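Local coordinates for protein angel homolog 2 (Homo sapiens, PDB 6RW0) that removes 2',3'-cyclic phosphates as a phosphatase of the CCR4 deadenylase family and probably binds mRNA 3'-untranslated regions, at residues 74-85 / 404-415; 287-295 / 327-335. All blocks are in the same frame, centred on the assembly; numbering follows the deposited sequence. Where two conformers were deposited one is given.

Interaction 1 of 2, residues 74-85 / 404-415; sequences HCRRPVLHWSFR and WTVNGLPNENNS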
loop_
_atom_site.group_PDB
_atom_site.type_symbol
_atom_site.label_atom_id
_atom_site.label_comp_id
_atom_site.label_asym_id
_atom_site.label_seq_id
_atom_site.Cartn_x
_atom_site.Cartn_y
_atom_site.Cartn_z
ATOM N N HIS A 74 -14.930 19.503 5.731
ATOM C CA HIS A 74 -14.985 19.466 7.185
ATOM C C HIS A 74 -13.756 20.072 7.843
ATOM O O HIS A 74 -13.780 20.303 9.055
ATOM C CB HIS A 74 -15.129 18.009 7.631
ATOM C CG HIS A 74 -14.001 17.131 7.180
ATOM N ND1 HIS A 74 -13.888 16.660 5.889
ATOM C CD2 HIS A 74 -12.930 16.648 7.852
ATOM C CE1 HIS A 74 -12.798 15.921 5.787
ATOM N NE2 HIS A 74 -12.198 15.898 6.965
ATOM N N CYS A 75 -12.701 20.343 7.082
ATOM C CA CYS A 75 -11.427 20.787 7.631
ATOM C C CYS A 75 -11.385 22.299 7.774
ATOM O O CYS A 75 -11.882 23.030 6.915
ATOM C CB CYS A 75 -10.317 20.381 6.665
ATOM S SG CYS A 75 -10.320 18.660 6.228
ATOM N N ARG A 76 -10.768 22.770 8.854
ATOM C CA ARG A 76 -10.478 24.194 8.954
ATOM C C ARG A 76 -9.540 24.584 7.819
ATOM O O ARG A 76 -8.565 23.882 7.537
ATOM C CB ARG A 76 -9.868 24.512 10.314
ATOM C CG ARG A 76 -10.906 24.398 11.428
ATOM C CD ARG A 76 -10.349 24.775 12.813
ATOM N NE ARG A 76 -9.596 26.013 12.691
ATOM C CZ ARG A 76 -8.271 26.101 12.736
ATOM N NH1 ARG A 76 -7.519 25.032 12.966
ATOM N NH2 ARG A 76 -7.699 27.281 12.568
ATOM N N ARG A 77 -9.849 25.693 7.155
ATOM C CA ARG A 77 -9.122 26.029 5.935
ATOM C C ARG A 77 -7.615 26.105 6.134
ATOM O O ARG A 77 -6.878 25.612 5.255
ATOM C CB ARG A 77 -9.631 27.358 5.361
ATOM C CG ARG A 77 -11.075 27.373 4.903
ATOM C CD ARG A 77 -11.287 26.464 3.716
ATOM N NE ARG A 77 -11.781 25.167 4.155
ATOM C CZ ARG A 77 -11.973 24.125 3.357
ATOM N NH1 ARG A 77 -11.704 24.215 2.061
ATOM N NH2 ARG A 77 -12.431 22.989 3.865
ATOM N N PRO A 78 -7.086 26.706 7.200
ATOM C CA PRO A 78 -5.623 26.845 7.309
ATOM C C PRO A 78 -4.882 25.523 7.365
ATOM O O PRO A 78 -3.698 25.478 6.999
ATOM C CB PRO A 78 -5.432 27.656 8.598
ATOM C CG PRO A 78 -6.721 28.387 8.780
ATOM C CD PRO A 78 -7.794 27.481 8.242
ATOM N N VAL A 79 -5.537 24.444 7.799
ATOM C CA VAL A 79 -4.827 23.180 7.973
ATOM C C VAL A 79 -4.581 22.478 6.650
ATOM O O VAL A 79 -3.869 21.469 6.621
ATOM C CB VAL A 79 -5.484 22.208 8.975
ATOM C CG1 VAL A 79 -5.871 22.945 10.265
ATOM C CG2 VAL A 79 -6.668 21.491 8.374
ATOM N N LEU A 80 -5.148 22.975 5.551
ATOM C CA LEU A 80 -5.024 22.265 4.288
ATOM C C LEU A 80 -3.834 22.698 3.448
ATOM O O LEU A 80 -3.462 21.969 2.526
ATOM C CB LEU A 80 -6.307 22.409 3.466
ATOM C CG LEU A 80 -7.545 21.798 4.114
ATOM C CD1 LEU A 80 -8.765 22.144 3.286
ATOM C CD2 LEU A 80 -7.422 20.296 4.255
ATOM N N HIS A 81 -3.221 23.843 3.735
ATOM C CA HIS A 81 -2.115 24.320 2.917
ATOM C C HIS A 81 -0.898 23.415 3.057
ATOM O O HIS A 81 -0.597 22.915 4.145
ATOM C CB HIS A 81 -1.737 25.738 3.337
ATOM C CG HIS A 81 -2.853 26.720 3.191
ATOM N ND1 HIS A 81 -3.390 27.056 1.968
ATOM C CD2 HIS A 81 -3.544 27.428 4.115
ATOM C CE1 HIS A 81 -4.361 27.934 2.143
ATOM N NE2 HIS A 81 -4.475 28.176 3.437
ATOM N N TRP A 82 -0.183 23.213 1.948
ATOM C CA TRP A 82 1.019 22.385 1.999
ATOM C C TRP A 82 2.055 22.959 2.959
ATOM O O TRP A 82 2.800 22.200 3.588
ATOM C CB TRP A 82 1.604 22.221 0.599
ATOM C CG TRP A 82 2.827 21.357 0.512
ATOM C CD1 TRP A 82 4.064 21.744 0.092
ATOM C CD2 TRP A 82 2.932 19.965 0.830
ATOM N NE1 TRP A 82 4.929 20.679 0.119
ATOM C CE2 TRP A 82 4.261 19.577 0.583
ATOM C CE3 TRP A 82 2.039 19.015 1.317
ATOM C CZ2 TRP A 82 4.708 18.277 0.798
ATOM C CZ3 TRP A 82 2.479 17.726 1.511
ATOM C CH2 TRP A 82 3.799 17.371 1.262
ATOM N N SER A 83 2.117 24.285 3.096
ATOM C CA SER A 83 3.052 24.890 4.041
ATOM C C SER A 83 2.739 24.498 5.481
ATOM O O SER A 83 3.624 24.558 6.348
ATOM C CB SER A 83 3.006 26.412 3.901
ATOM O OG SER A 83 1.706 26.905 4.177
ATOM N N PHE A 84 1.482 24.137 5.763
ATOM C CA PHE A 84 1.048 23.643 7.067
ATOM C C PHE A 84 1.252 22.131 7.177
ATOM O O PHE A 84 1.781 21.629 8.177
ATOM C CB PHE A 84 -0.437 23.998 7.287
ATOM C CG PHE A 84 -0.933 23.671 8.667
ATOM C CD1 PHE A 84 -1.396 22.400 8.974
ATOM C CD2 PHE A 84 -0.915 24.627 9.662
ATOM C CE1 PHE A 84 -1.828 22.086 10.252
ATOM C CE2 PHE A 84 -1.353 24.320 10.942
ATOM C CZ PHE A 84 -1.803 23.041 11.236
ATOM N N ARG A 85 0.865 21.392 6.141
ATOM C CA ARG A 85 0.840 19.938 6.238
ATOM C C ARG A 85 2.235 19.327 6.224
ATOM O O ARG A 85 2.501 18.377 6.968
ATOM C CB ARG A 85 0.008 19.350 5.096
ATOM C CG ARG A 85 -1.444 19.792 5.119
ATOM C CD ARG A 85 -2.327 18.906 4.250
ATOM N NE ARG A 85 -1.903 18.802 2.854
ATOM C CZ ARG A 85 -1.470 17.690 2.256
ATOM N NH1 ARG A 85 -1.346 16.543 2.910
ATOM N NH2 ARG A 85 -1.141 17.728 0.974
ATOM N N TRP A 404 -13.575 11.132 14.006
ATOM C CA TRP A 404 -14.507 12.264 14.003
ATOM C C TRP A 404 -14.465 13.049 15.312
ATOM O O TRP A 404 -14.817 14.233 15.321
ATOM C CB TRP A 404 -15.933 11.847 13.602
ATOM C CG TRP A 404 -15.996 11.641 12.112
ATOM C CD1 TRP A 404 -16.224 10.468 11.445
ATOM C CD2 TRP A 404 -15.753 12.632 11.106
ATOM N NE1 TRP A 404 -16.152 10.674 10.087
ATOM C CE2 TRP A 404 -15.866 11.994 9.852
ATOM C CE3 TRP A 404 -15.470 14.003 11.141
ATOM C CZ2 TRP A 404 -15.701 12.677 8.649
ATOM C CZ3 TRP A 404 -15.299 14.680 9.936
ATOM C CH2 TRP A 404 -15.414 14.011 8.711
ATOM N N THR A 405 -14.019 12.429 16.411
ATOM C CA THR A 405 -13.835 13.179 17.652
ATOM C C THR A 405 -12.792 14.273 17.476
ATOM O O THR A 405 -12.884 15.326 18.122
ATOM C CB THR A 405 -13.427 12.238 18.784
ATOM O OG1 THR A 405 -14.494 11.318 19.033
ATOM C CG2 THR A 405 -13.149 13.015 20.070
ATOM N N VAL A 406 -11.803 14.045 16.608
ATOM C CA VAL A 406 -10.813 15.062 16.255
ATOM C C VAL A 406 -11.185 15.789 14.967
ATOM O O VAL A 406 -10.338 16.422 14.322
ATOM C CB VAL A 406 -9.381 14.477 16.216
ATOM C CG1 VAL A 406 -9.025 13.930 17.580
ATOM C CG2 VAL A 406 -9.198 13.388 15.166
ATOM N N ASN A 407 -12.467 15.721 14.608
ATOM C CA ASN A 407 -13.050 16.454 13.476
ATOM C C ASN A 407 -12.503 15.997 12.125
ATOM O O ASN A 407 -12.480 16.772 11.163
ATOM C CB ASN A 407 -12.982 17.975 13.655
ATOM C CG ASN A 407 -13.805 18.444 14.840
ATOM O OD1 ASN A 407 -14.602 17.682 15.386
ATOM N ND2 ASN A 407 -13.627 19.692 15.240
ATOM N N GLY A 408 -12.136 14.717 12.033
ATOM C CA GLY A 408 -11.764 14.105 10.779
ATOM C C GLY A 408 -10.333 14.400 10.376
ATOM O O GLY A 408 -9.539 14.990 11.116
ATOM N N LEU A 409 -10.018 13.922 9.175
ATOM C CA LEU A 409 -8.656 13.994 8.620
ATOM C C LEU A 409 -8.673 14.747 7.276
ATOM O O LEU A 409 -9.678 14.660 6.602
ATOM C CB LEU A 409 -8.106 12.596 8.390
ATOM C CG LEU A 409 -7.787 11.802 9.644
ATOM C CD1 LEU A 409 -7.185 10.468 9.262
ATOM C CD2 LEU A 409 -6.864 12.577 10.560
ATOM N N PRO A 410 -7.674 15.567 6.879
ATOM C CA PRO A 410 -6.609 16.110 7.724
ATOM C C PRO A 410 -7.186 17.076 8.776
ATOM O O PRO A 410 -8.276 17.522 8.705
ATOM C CB PRO A 410 -5.637 16.817 6.785
ATOM C CG PRO A 410 -6.487 17.168 5.611
ATOM C CD PRO A 410 -7.544 16.095 5.535
ATOM N N ASN A 411 -6.400 17.304 9.801
ATOM C CA ASN A 411 -6.785 18.228 10.890
ATOM C C ASN A 411 -5.539 19.020 11.283
ATOM O O ASN A 411 -4.518 18.920 10.634
ATOM C CB ASN A 411 -7.523 17.473 11.997
ATOM C CG ASN A 411 -6.663 16.475 12.729
ATOM O OD1 ASN A 411 -5.527 16.760 13.020
ATOM N ND2 ASN A 411 -7.218 15.316 13.018
ATOM N N GLU A 412 -5.630 19.845 12.305
ATOM C CA GLU A 412 -4.487 20.716 12.645
ATOM C C GLU A 412 -3.302 19.886 13.137
ATOM O O GLU A 412 -2.240 20.433 13.205
ATOM C CB GLU A 412 -4.892 21.818 13.619
ATOM C CG GLU A 412 -5.666 21.352 14.805
ATOM C CD GLU A 412 -6.495 22.494 15.367
ATOM O OE1 GLU A 412 -5.991 23.132 16.251
ATOM O OE2 GLU A 412 -7.612 22.733 14.847
ATOM N N ASN A 413 -3.502 18.629 13.510
ATOM C CA ASN A 413 -2.410 17.763 14.026
ATOM C C ASN A 413 -2.027 16.579 13.099
ATOM O O ASN A 413 -0.857 16.226 13.061
ATOM C CB ASN A 413 -2.792 17.353 15.452
ATOM C CG ASN A 413 -3.027 18.563 16.341
ATOM O OD1 ASN A 413 -4.097 18.756 16.917
ATOM N ND2 ASN A 413 -2.018 19.404 16.451
ATOM N N ASN A 414 -2.976 15.944 12.420
ATOM C CA ASN A 414 -2.744 14.799 11.504
ATOM C C ASN A 414 -2.929 15.373 10.106
ATOM O O ASN A 414 -4.030 15.662 9.777
ATOM C CB ASN A 414 -3.716 13.665 11.782
ATOM C CG ASN A 414 -3.744 13.268 13.237
ATOM O OD1 ASN A 414 -4.752 13.470 13.904
ATOM N ND2 ASN A 414 -2.664 12.673 13.706
ATOM N N SER A 415 -1.872 15.451 9.314
ATOM C CA SER A 415 -1.917 16.270 8.107
ATOM C C SER A 415 -2.101 15.474 6.820
ATOM O O SER A 415 -1.885 16.014 5.729
ATOM C CB SER A 415 -0.705 17.201 8.025
ATOM O OG SER A 415 -0.876 18.291 8.922
HETATM O O HOH W 1 -3.280 19.291 8.205
#
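His74 lays one face of its imidazole against the benzo edge of Trp404, an edge-to-face pair with centroids 5.1 Å apart and planes at 70°. Within this endonuclease/exonuclease/phosphatase domain, the pair sits beside the Schellman motif that ends helix 400-405, with Asn407 at C-prime. With CG lodged between the backbone N and the carbonyl carbon (chi1 59°), the ring reaches across the contact, and its NE2 donates to Leu409 O at 2.8 Å. The acceptor lies in the ring plane, yet the donor stands well above the carbonyl plane. Cys75 SG covers the opposite face, and ND1 bonds to Ser357, so both ring nitrogens are engaged and the rotation of the ring is fixed. Gly408 passes under the indole face; a CB there would clash with both rings.

Next along, Pro410, which follows a cis peptide bond, lays the CD-CG side of its ring against Cys75 SG and Leu80 CD2, the latter 3.5 Å from Pro410 CG. Val79 CG1 presses on Glu412 CA at 3.5 Å, while Phe84 turns the edge of its ring, at CZ, to Glu412 O. On the solvent side, Arg76 NH1 makes a salt bridge to Glu412 OE2 at 3.0 Å; the hydrogen bond within it is weak, and the two planar groups stand 55° apart. Asn411 shapes its own loop as an Asx turn, OD1 accepting from the backbone N of both Asn413 and Asn414. One water donates to Val79 O and Asn411 O and accepts from Ser415 OG; that hydroxyl also bonds to Asn88.

Arg85, bent at chi3, is held by Leu60 O, Ile59 O and Gln62, roughly 9 Å from the magnesium ion. Its NH1 also points almost straight down the carbonyl of Ser415, 2.9 Å from Ser415 O.

Interaction 2 of 2, residues 287-295 / 327-335; sequences GISQNCVYE and SSNLQHHFS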
loop_
_atom_site.group_PDB
_atom_site.type_symbol
_atom_site.label_atom_id
_atom_site.label_comp_id
_atom_site.label_asym_id
_atom_site.label_seq_id
_atom_site.Cartn_x
_atom_site.Cartn_y
_atom_site.Cartn_z
ATOM N N GLY A 287 1.058 -11.153 -20.456
ATOM C CA GLY A 287 2.199 -12.028 -20.144
ATOM C C GLY A 287 2.291 -12.398 -18.677
ATOM O O GLY A 287 3.372 -12.509 -18.187
ATOM N N ILE A 288 1.149 -12.465 -18.019
ATOM C CA ILE A 288 1.080 -12.870 -16.598
ATOM C C ILE A 288 0.096 -14.040 -16.500
ATOM O O ILE A 288 -1.009 -13.924 -16.976
ATOM C CB ILE A 288 0.727 -11.681 -15.688
ATOM C CG1 ILE A 288 1.850 -10.644 -15.723
ATOM C CG2 ILE A 288 0.448 -12.158 -14.274
ATOM C CD1 ILE A 288 1.543 -9.379 -14.956
ATOM N N SER A 289 0.489 -15.131 -15.856
ATOM C CA SER A 289 -0.348 -16.340 -15.724
ATOM C C SER A 289 -1.420 -16.125 -14.661
ATOM O O SER A 289 -1.321 -15.206 -13.885
ATOM C CB SER A 289 0.502 -17.524 -15.366
ATOM O OG SER A 289 0.848 -17.489 -14.002
ATOM N N GLN A 290 -2.314 -17.094 -14.509
ATOM C CA GLN A 290 -3.351 -17.094 -13.446
ATOM C C GLN A 290 -2.727 -17.316 -12.056
ATOM O O GLN A 290 -3.464 -17.249 -11.123
ATOM C CB GLN A 290 -4.432 -18.137 -13.712
ATOM C CG GLN A 290 -5.205 -17.878 -14.983
ATOM C CD GLN A 290 -5.981 -16.596 -14.892
ATOM O OE1 GLN A 290 -5.472 -15.559 -15.255
ATOM N NE2 GLN A 290 -7.208 -16.657 -14.398
ATOM N N ASN A 291 -1.465 -17.727 -11.941
ATOM C CA ASN A 291 -0.724 -17.796 -10.669
ATOM C C ASN A 291 0.024 -16.472 -10.419
ATOM O O ASN A 291 0.847 -16.475 -9.539
ATOM C CB ASN A 291 0.210 -19.000 -10.649
ATOM C CG ASN A 291 -0.534 -20.310 -10.724
ATOM O OD1 ASN A 291 -1.694 -20.390 -10.397
ATOM N ND2 ASN A 291 0.152 -21.342 -11.156
ATOM N N CYS A 292 -0.210 -15.426 -11.223
ATOM C CA CYS A 292 0.379 -14.100 -11.012
ATOM C C CYS A 292 1.902 -14.121 -11.124
ATOM O O CYS A 292 2.608 -13.443 -10.370
ATOM C CB CYS A 292 -0.086 -13.458 -9.701
ATOM S SG CYS A 292 -1.859 -13.138 -9.677
ATOM N N VAL A 293 2.414 -14.908 -12.066
ATOM C CA VAL A 293 3.835 -14.880 -12.398
ATOM C C VAL A 293 4.001 -14.511 -13.863
ATOM O O VAL A 293 3.140 -14.785 -14.700
ATOM C CB VAL A 293 4.564 -16.201 -12.086
ATOM C CG1 VAL A 293 4.417 -16.529 -10.616
ATOM C CG2 VAL A 293 4.053 -17.328 -12.947
ATOM N N TYR A 294 5.121 -13.874 -14.180
ATOM C CA TYR A 294 5.411 -13.617 -15.578
ATOM C C TYR A 294 5.540 -14.938 -16.333
ATOM O O TYR A 294 6.053 -15.928 -15.808
ATOM C CB TYR A 294 6.727 -12.857 -15.698
ATOM C CG TYR A 294 6.698 -11.429 -15.214
ATOM C CD1 TYR A 294 5.731 -10.546 -15.654
ATOM C CD2 TYR A 294 7.661 -10.954 -14.330
ATOM C CE1 TYR A 294 5.711 -9.237 -15.229
ATOM C CE2 TYR A 294 7.650 -9.636 -13.906
ATOM C CZ TYR A 294 6.670 -8.790 -14.359
ATOM O OH TYR A 294 6.607 -7.470 -13.961
ATOM N N GLU A 295 5.099 -14.934 -17.592
ATOM C CA GLU A 295 5.194 -16.097 -18.460
ATOM C C GLU A 295 5.629 -15.662 -19.854
ATOM O O GLU A 295 5.401 -14.524 -20.282
ATOM C CB GLU A 295 3.870 -16.883 -18.493
ATOM C CG GLU A 295 2.718 -16.105 -19.092
ATOM C CD GLU A 295 1.385 -16.826 -19.013
ATOM O OE1 GLU A 295 1.341 -17.981 -18.538
ATOM O OE2 GLU A 295 0.376 -16.223 -19.434
ATOM N N SER A 327 -9.997 -21.969 -15.939
ATOM C CA SER A 327 -10.987 -21.874 -14.872
ATOM C C SER A 327 -10.976 -20.473 -14.258
ATOM O O SER A 327 -10.072 -19.679 -14.512
ATOM C CB SER A 327 -10.723 -22.917 -13.788
ATOM O OG SER A 327 -9.663 -22.515 -12.939
ATOM N N SER A 328 -11.986 -20.179 -13.449
ATOM C CA SER A 328 -12.150 -18.840 -12.883
ATOM C C SER A 328 -11.503 -18.734 -11.510
ATOM O O SER A 328 -12.135 -18.351 -10.523
ATOM C CB SER A 328 -13.628 -18.481 -12.820
ATOM O OG SER A 328 -14.333 -19.424 -12.035
ATOM N N ASN A 329 -10.223 -19.087 -11.448
ATOM C CA ASN A 329 -9.465 -19.039 -10.210
ATOM C C ASN A 329 -8.157 -18.309 -10.437
ATOM O O ASN A 329 -7.476 -18.535 -11.442
ATOM C CB ASN A 329 -9.185 -20.441 -9.688
ATOM C CG ASN A 329 -10.443 -21.161 -9.307
ATOM O OD1 ASN A 329 -10.981 -20.951 -8.223
ATOM N ND2 ASN A 329 -10.944 -21.995 -10.209
ATOM N N LEU A 330 -7.840 -17.413 -9.516
ATOM C CA LEU A 330 -6.545 -16.771 -9.453
ATOM C C LEU A 330 -5.786 -17.366 -8.279
ATOM O O LEU A 330 -6.380 -17.731 -7.261
ATOM C CB LEU A 330 -6.684 -15.282 -9.176
ATOM C CG LEU A 330 -7.005 -14.299 -10.292
ATOM C CD1 LEU A 330 -6.751 -12.904 -9.691
ATOM C CD2 LEU A 330 -6.176 -14.571 -11.510
ATOM N N GLN A 331 -4.469 -17.461 -8.421
ATOM C CA GLN A 331 -3.612 -17.921 -7.341
ATOM C C GLN A 331 -2.368 -17.045 -7.303
ATOM O O GLN A 331 -2.030 -16.381 -8.283
ATOM C CB GLN A 331 -3.202 -19.389 -7.544
ATOM C CG GLN A 331 -4.362 -20.396 -7.516
ATOM C CD GLN A 331 -5.097 -20.575 -8.855
ATOM O OE1 GLN A 331 -6.271 -20.946 -8.872
ATOM N NE2 GLN A 331 -4.405 -20.348 -9.969
ATOM N N HIS A 332 -1.696 -17.030 -6.150
ATOM C CA HIS A 332 -0.318 -16.564 -6.061
ATOM C C HIS A 332 0.427 -17.547 -5.168
ATOM O O HIS A 332 -0.186 -18.367 -4.472
ATOM C CB HIS A 332 -0.175 -15.102 -5.613
ATOM C CG HIS A 332 -0.537 -14.860 -4.187
ATOM N ND1 HIS A 332 0.170 -15.398 -3.133
ATOM C CD2 HIS A 332 -1.521 -14.112 -3.639
ATOM C CE1 HIS A 332 -0.376 -15.002 -1.995
ATOM N NE2 HIS A 332 -1.406 -14.226 -2.276
ATOM N N HIS A 333 1.761 -17.476 -5.195
ATOM C CA HIS A 333 2.594 -18.465 -4.524
ATOM C C HIS A 333 3.209 -17.968 -3.223
ATOM O O HIS A 333 4.118 -18.623 -2.693
ATOM C CB HIS A 333 3.716 -18.926 -5.454
ATOM C CG HIS A 333 3.232 -19.617 -6.686
ATOM N ND1 HIS A 333 2.319 -20.645 -6.645
ATOM C CD2 HIS A 333 3.545 -19.436 -7.991
ATOM C CE1 HIS A 333 2.094 -21.077 -7.875
ATOM N NE2 HIS A 333 2.821 -20.358 -8.708
ATOM N N PHE A 334 2.736 -16.851 -2.689
ATOM C CA PHE A 334 3.293 -16.308 -1.459
ATOM C C PHE A 334 2.476 -16.772 -0.255
ATOM O O PHE A 334 1.366 -17.286 -0.382
ATOM C CB PHE A 334 3.342 -14.781 -1.502
ATOM C CG PHE A 334 4.007 -14.223 -2.726
ATOM C CD1 PHE A 334 5.320 -14.542 -3.036
ATOM C CD2 PHE A 334 3.319 -13.375 -3.567
ATOM C CE1 PHE A 334 5.931 -14.023 -4.177
ATOM C CE2 PHE A 334 3.926 -12.846 -4.704
ATOM C CZ PHE A 334 5.232 -13.180 -5.010
ATOM N N SER A 335 3.048 -16.577 0.932
ATOM C CA SER A 335 2.375 -16.826 2.205
ATOM C C SER A 335 2.432 -15.508 2.970
ATOM O O SER A 335 3.419 -15.215 3.655
ATOM C CB SER A 335 3.049 -17.952 2.955
ATOM O OG SER A 335 2.410 -18.177 4.197
HETATM O O HOH W 2 2.861 -15.976 -7.445
#
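Gln290 runs its side chain across Leu330, with NE2 3.7 Å from Leu330 CD2, on the closely packed side of the contact. Here a type I beta turn, Ser289 to Cys292, docks on strand 329-331, one strand of a two-stranded antiparallel sheet with 253-255. The turn is braced from within by an ST turn, Ser289 OG accepting from Asn291 N. At its corner, Gln290 O takes the N-H of Gln331 at 2.9 Å, and Leu330 CA lends that oxygen a CA-H...O contact. Beneath, Cys292 points toward the strand, buried against Phe248 of helix 244-251 and Ala211 of helix 203-220.

Asn291 forms the edge of this close part. With CG beside its own backbone N (chi1 -63°), it sets its amide between Gln331 and His333. In one of its two modelled conformers, Gln331 donates from NE2 to Asn291 OD1 at 2.7 Å, the two amide planes 75° apart, whereas Asn291 CB rests 3.5 Å from His333 NE2. Cutting Asn291 back to an alanine would probably leave Gln331 NE2 without this acceptor, its amide freer to turn, and strip the amide from beside His333.

The solvent side is looser. His333 meets Val293 at about a right angle, CD2 lying 4.0 Å from Val293 CG1. The backbones are parted there, and one water spans them, donating to Asn291 O and accepting from His333 N, 2.9 Å from each.

In the fold
From the N terminus, the chain first passes residues 74-85, where helix 82-96 begins, and meets their partner 404-415, which starts at the end of helix 400-405, only 319 residues later. Interaction 1 thus closes a very long loop holding all of one mixed sheet and four strands of the other, and ties the approach to the first long helix to the segment leading into strand 421-428. Interaction 2 nests wholly inside that loop. It closes a 31-residue loop, most of it unmodelled, within the long connection from strand 253-255 to strand 329-331, and joins the turn at 289-292 to strand 329-331 beside helices 203-220 and 244-251. The two contacts never touch: their centres lie 42 Å apart, on opposite sides of the chain's centre.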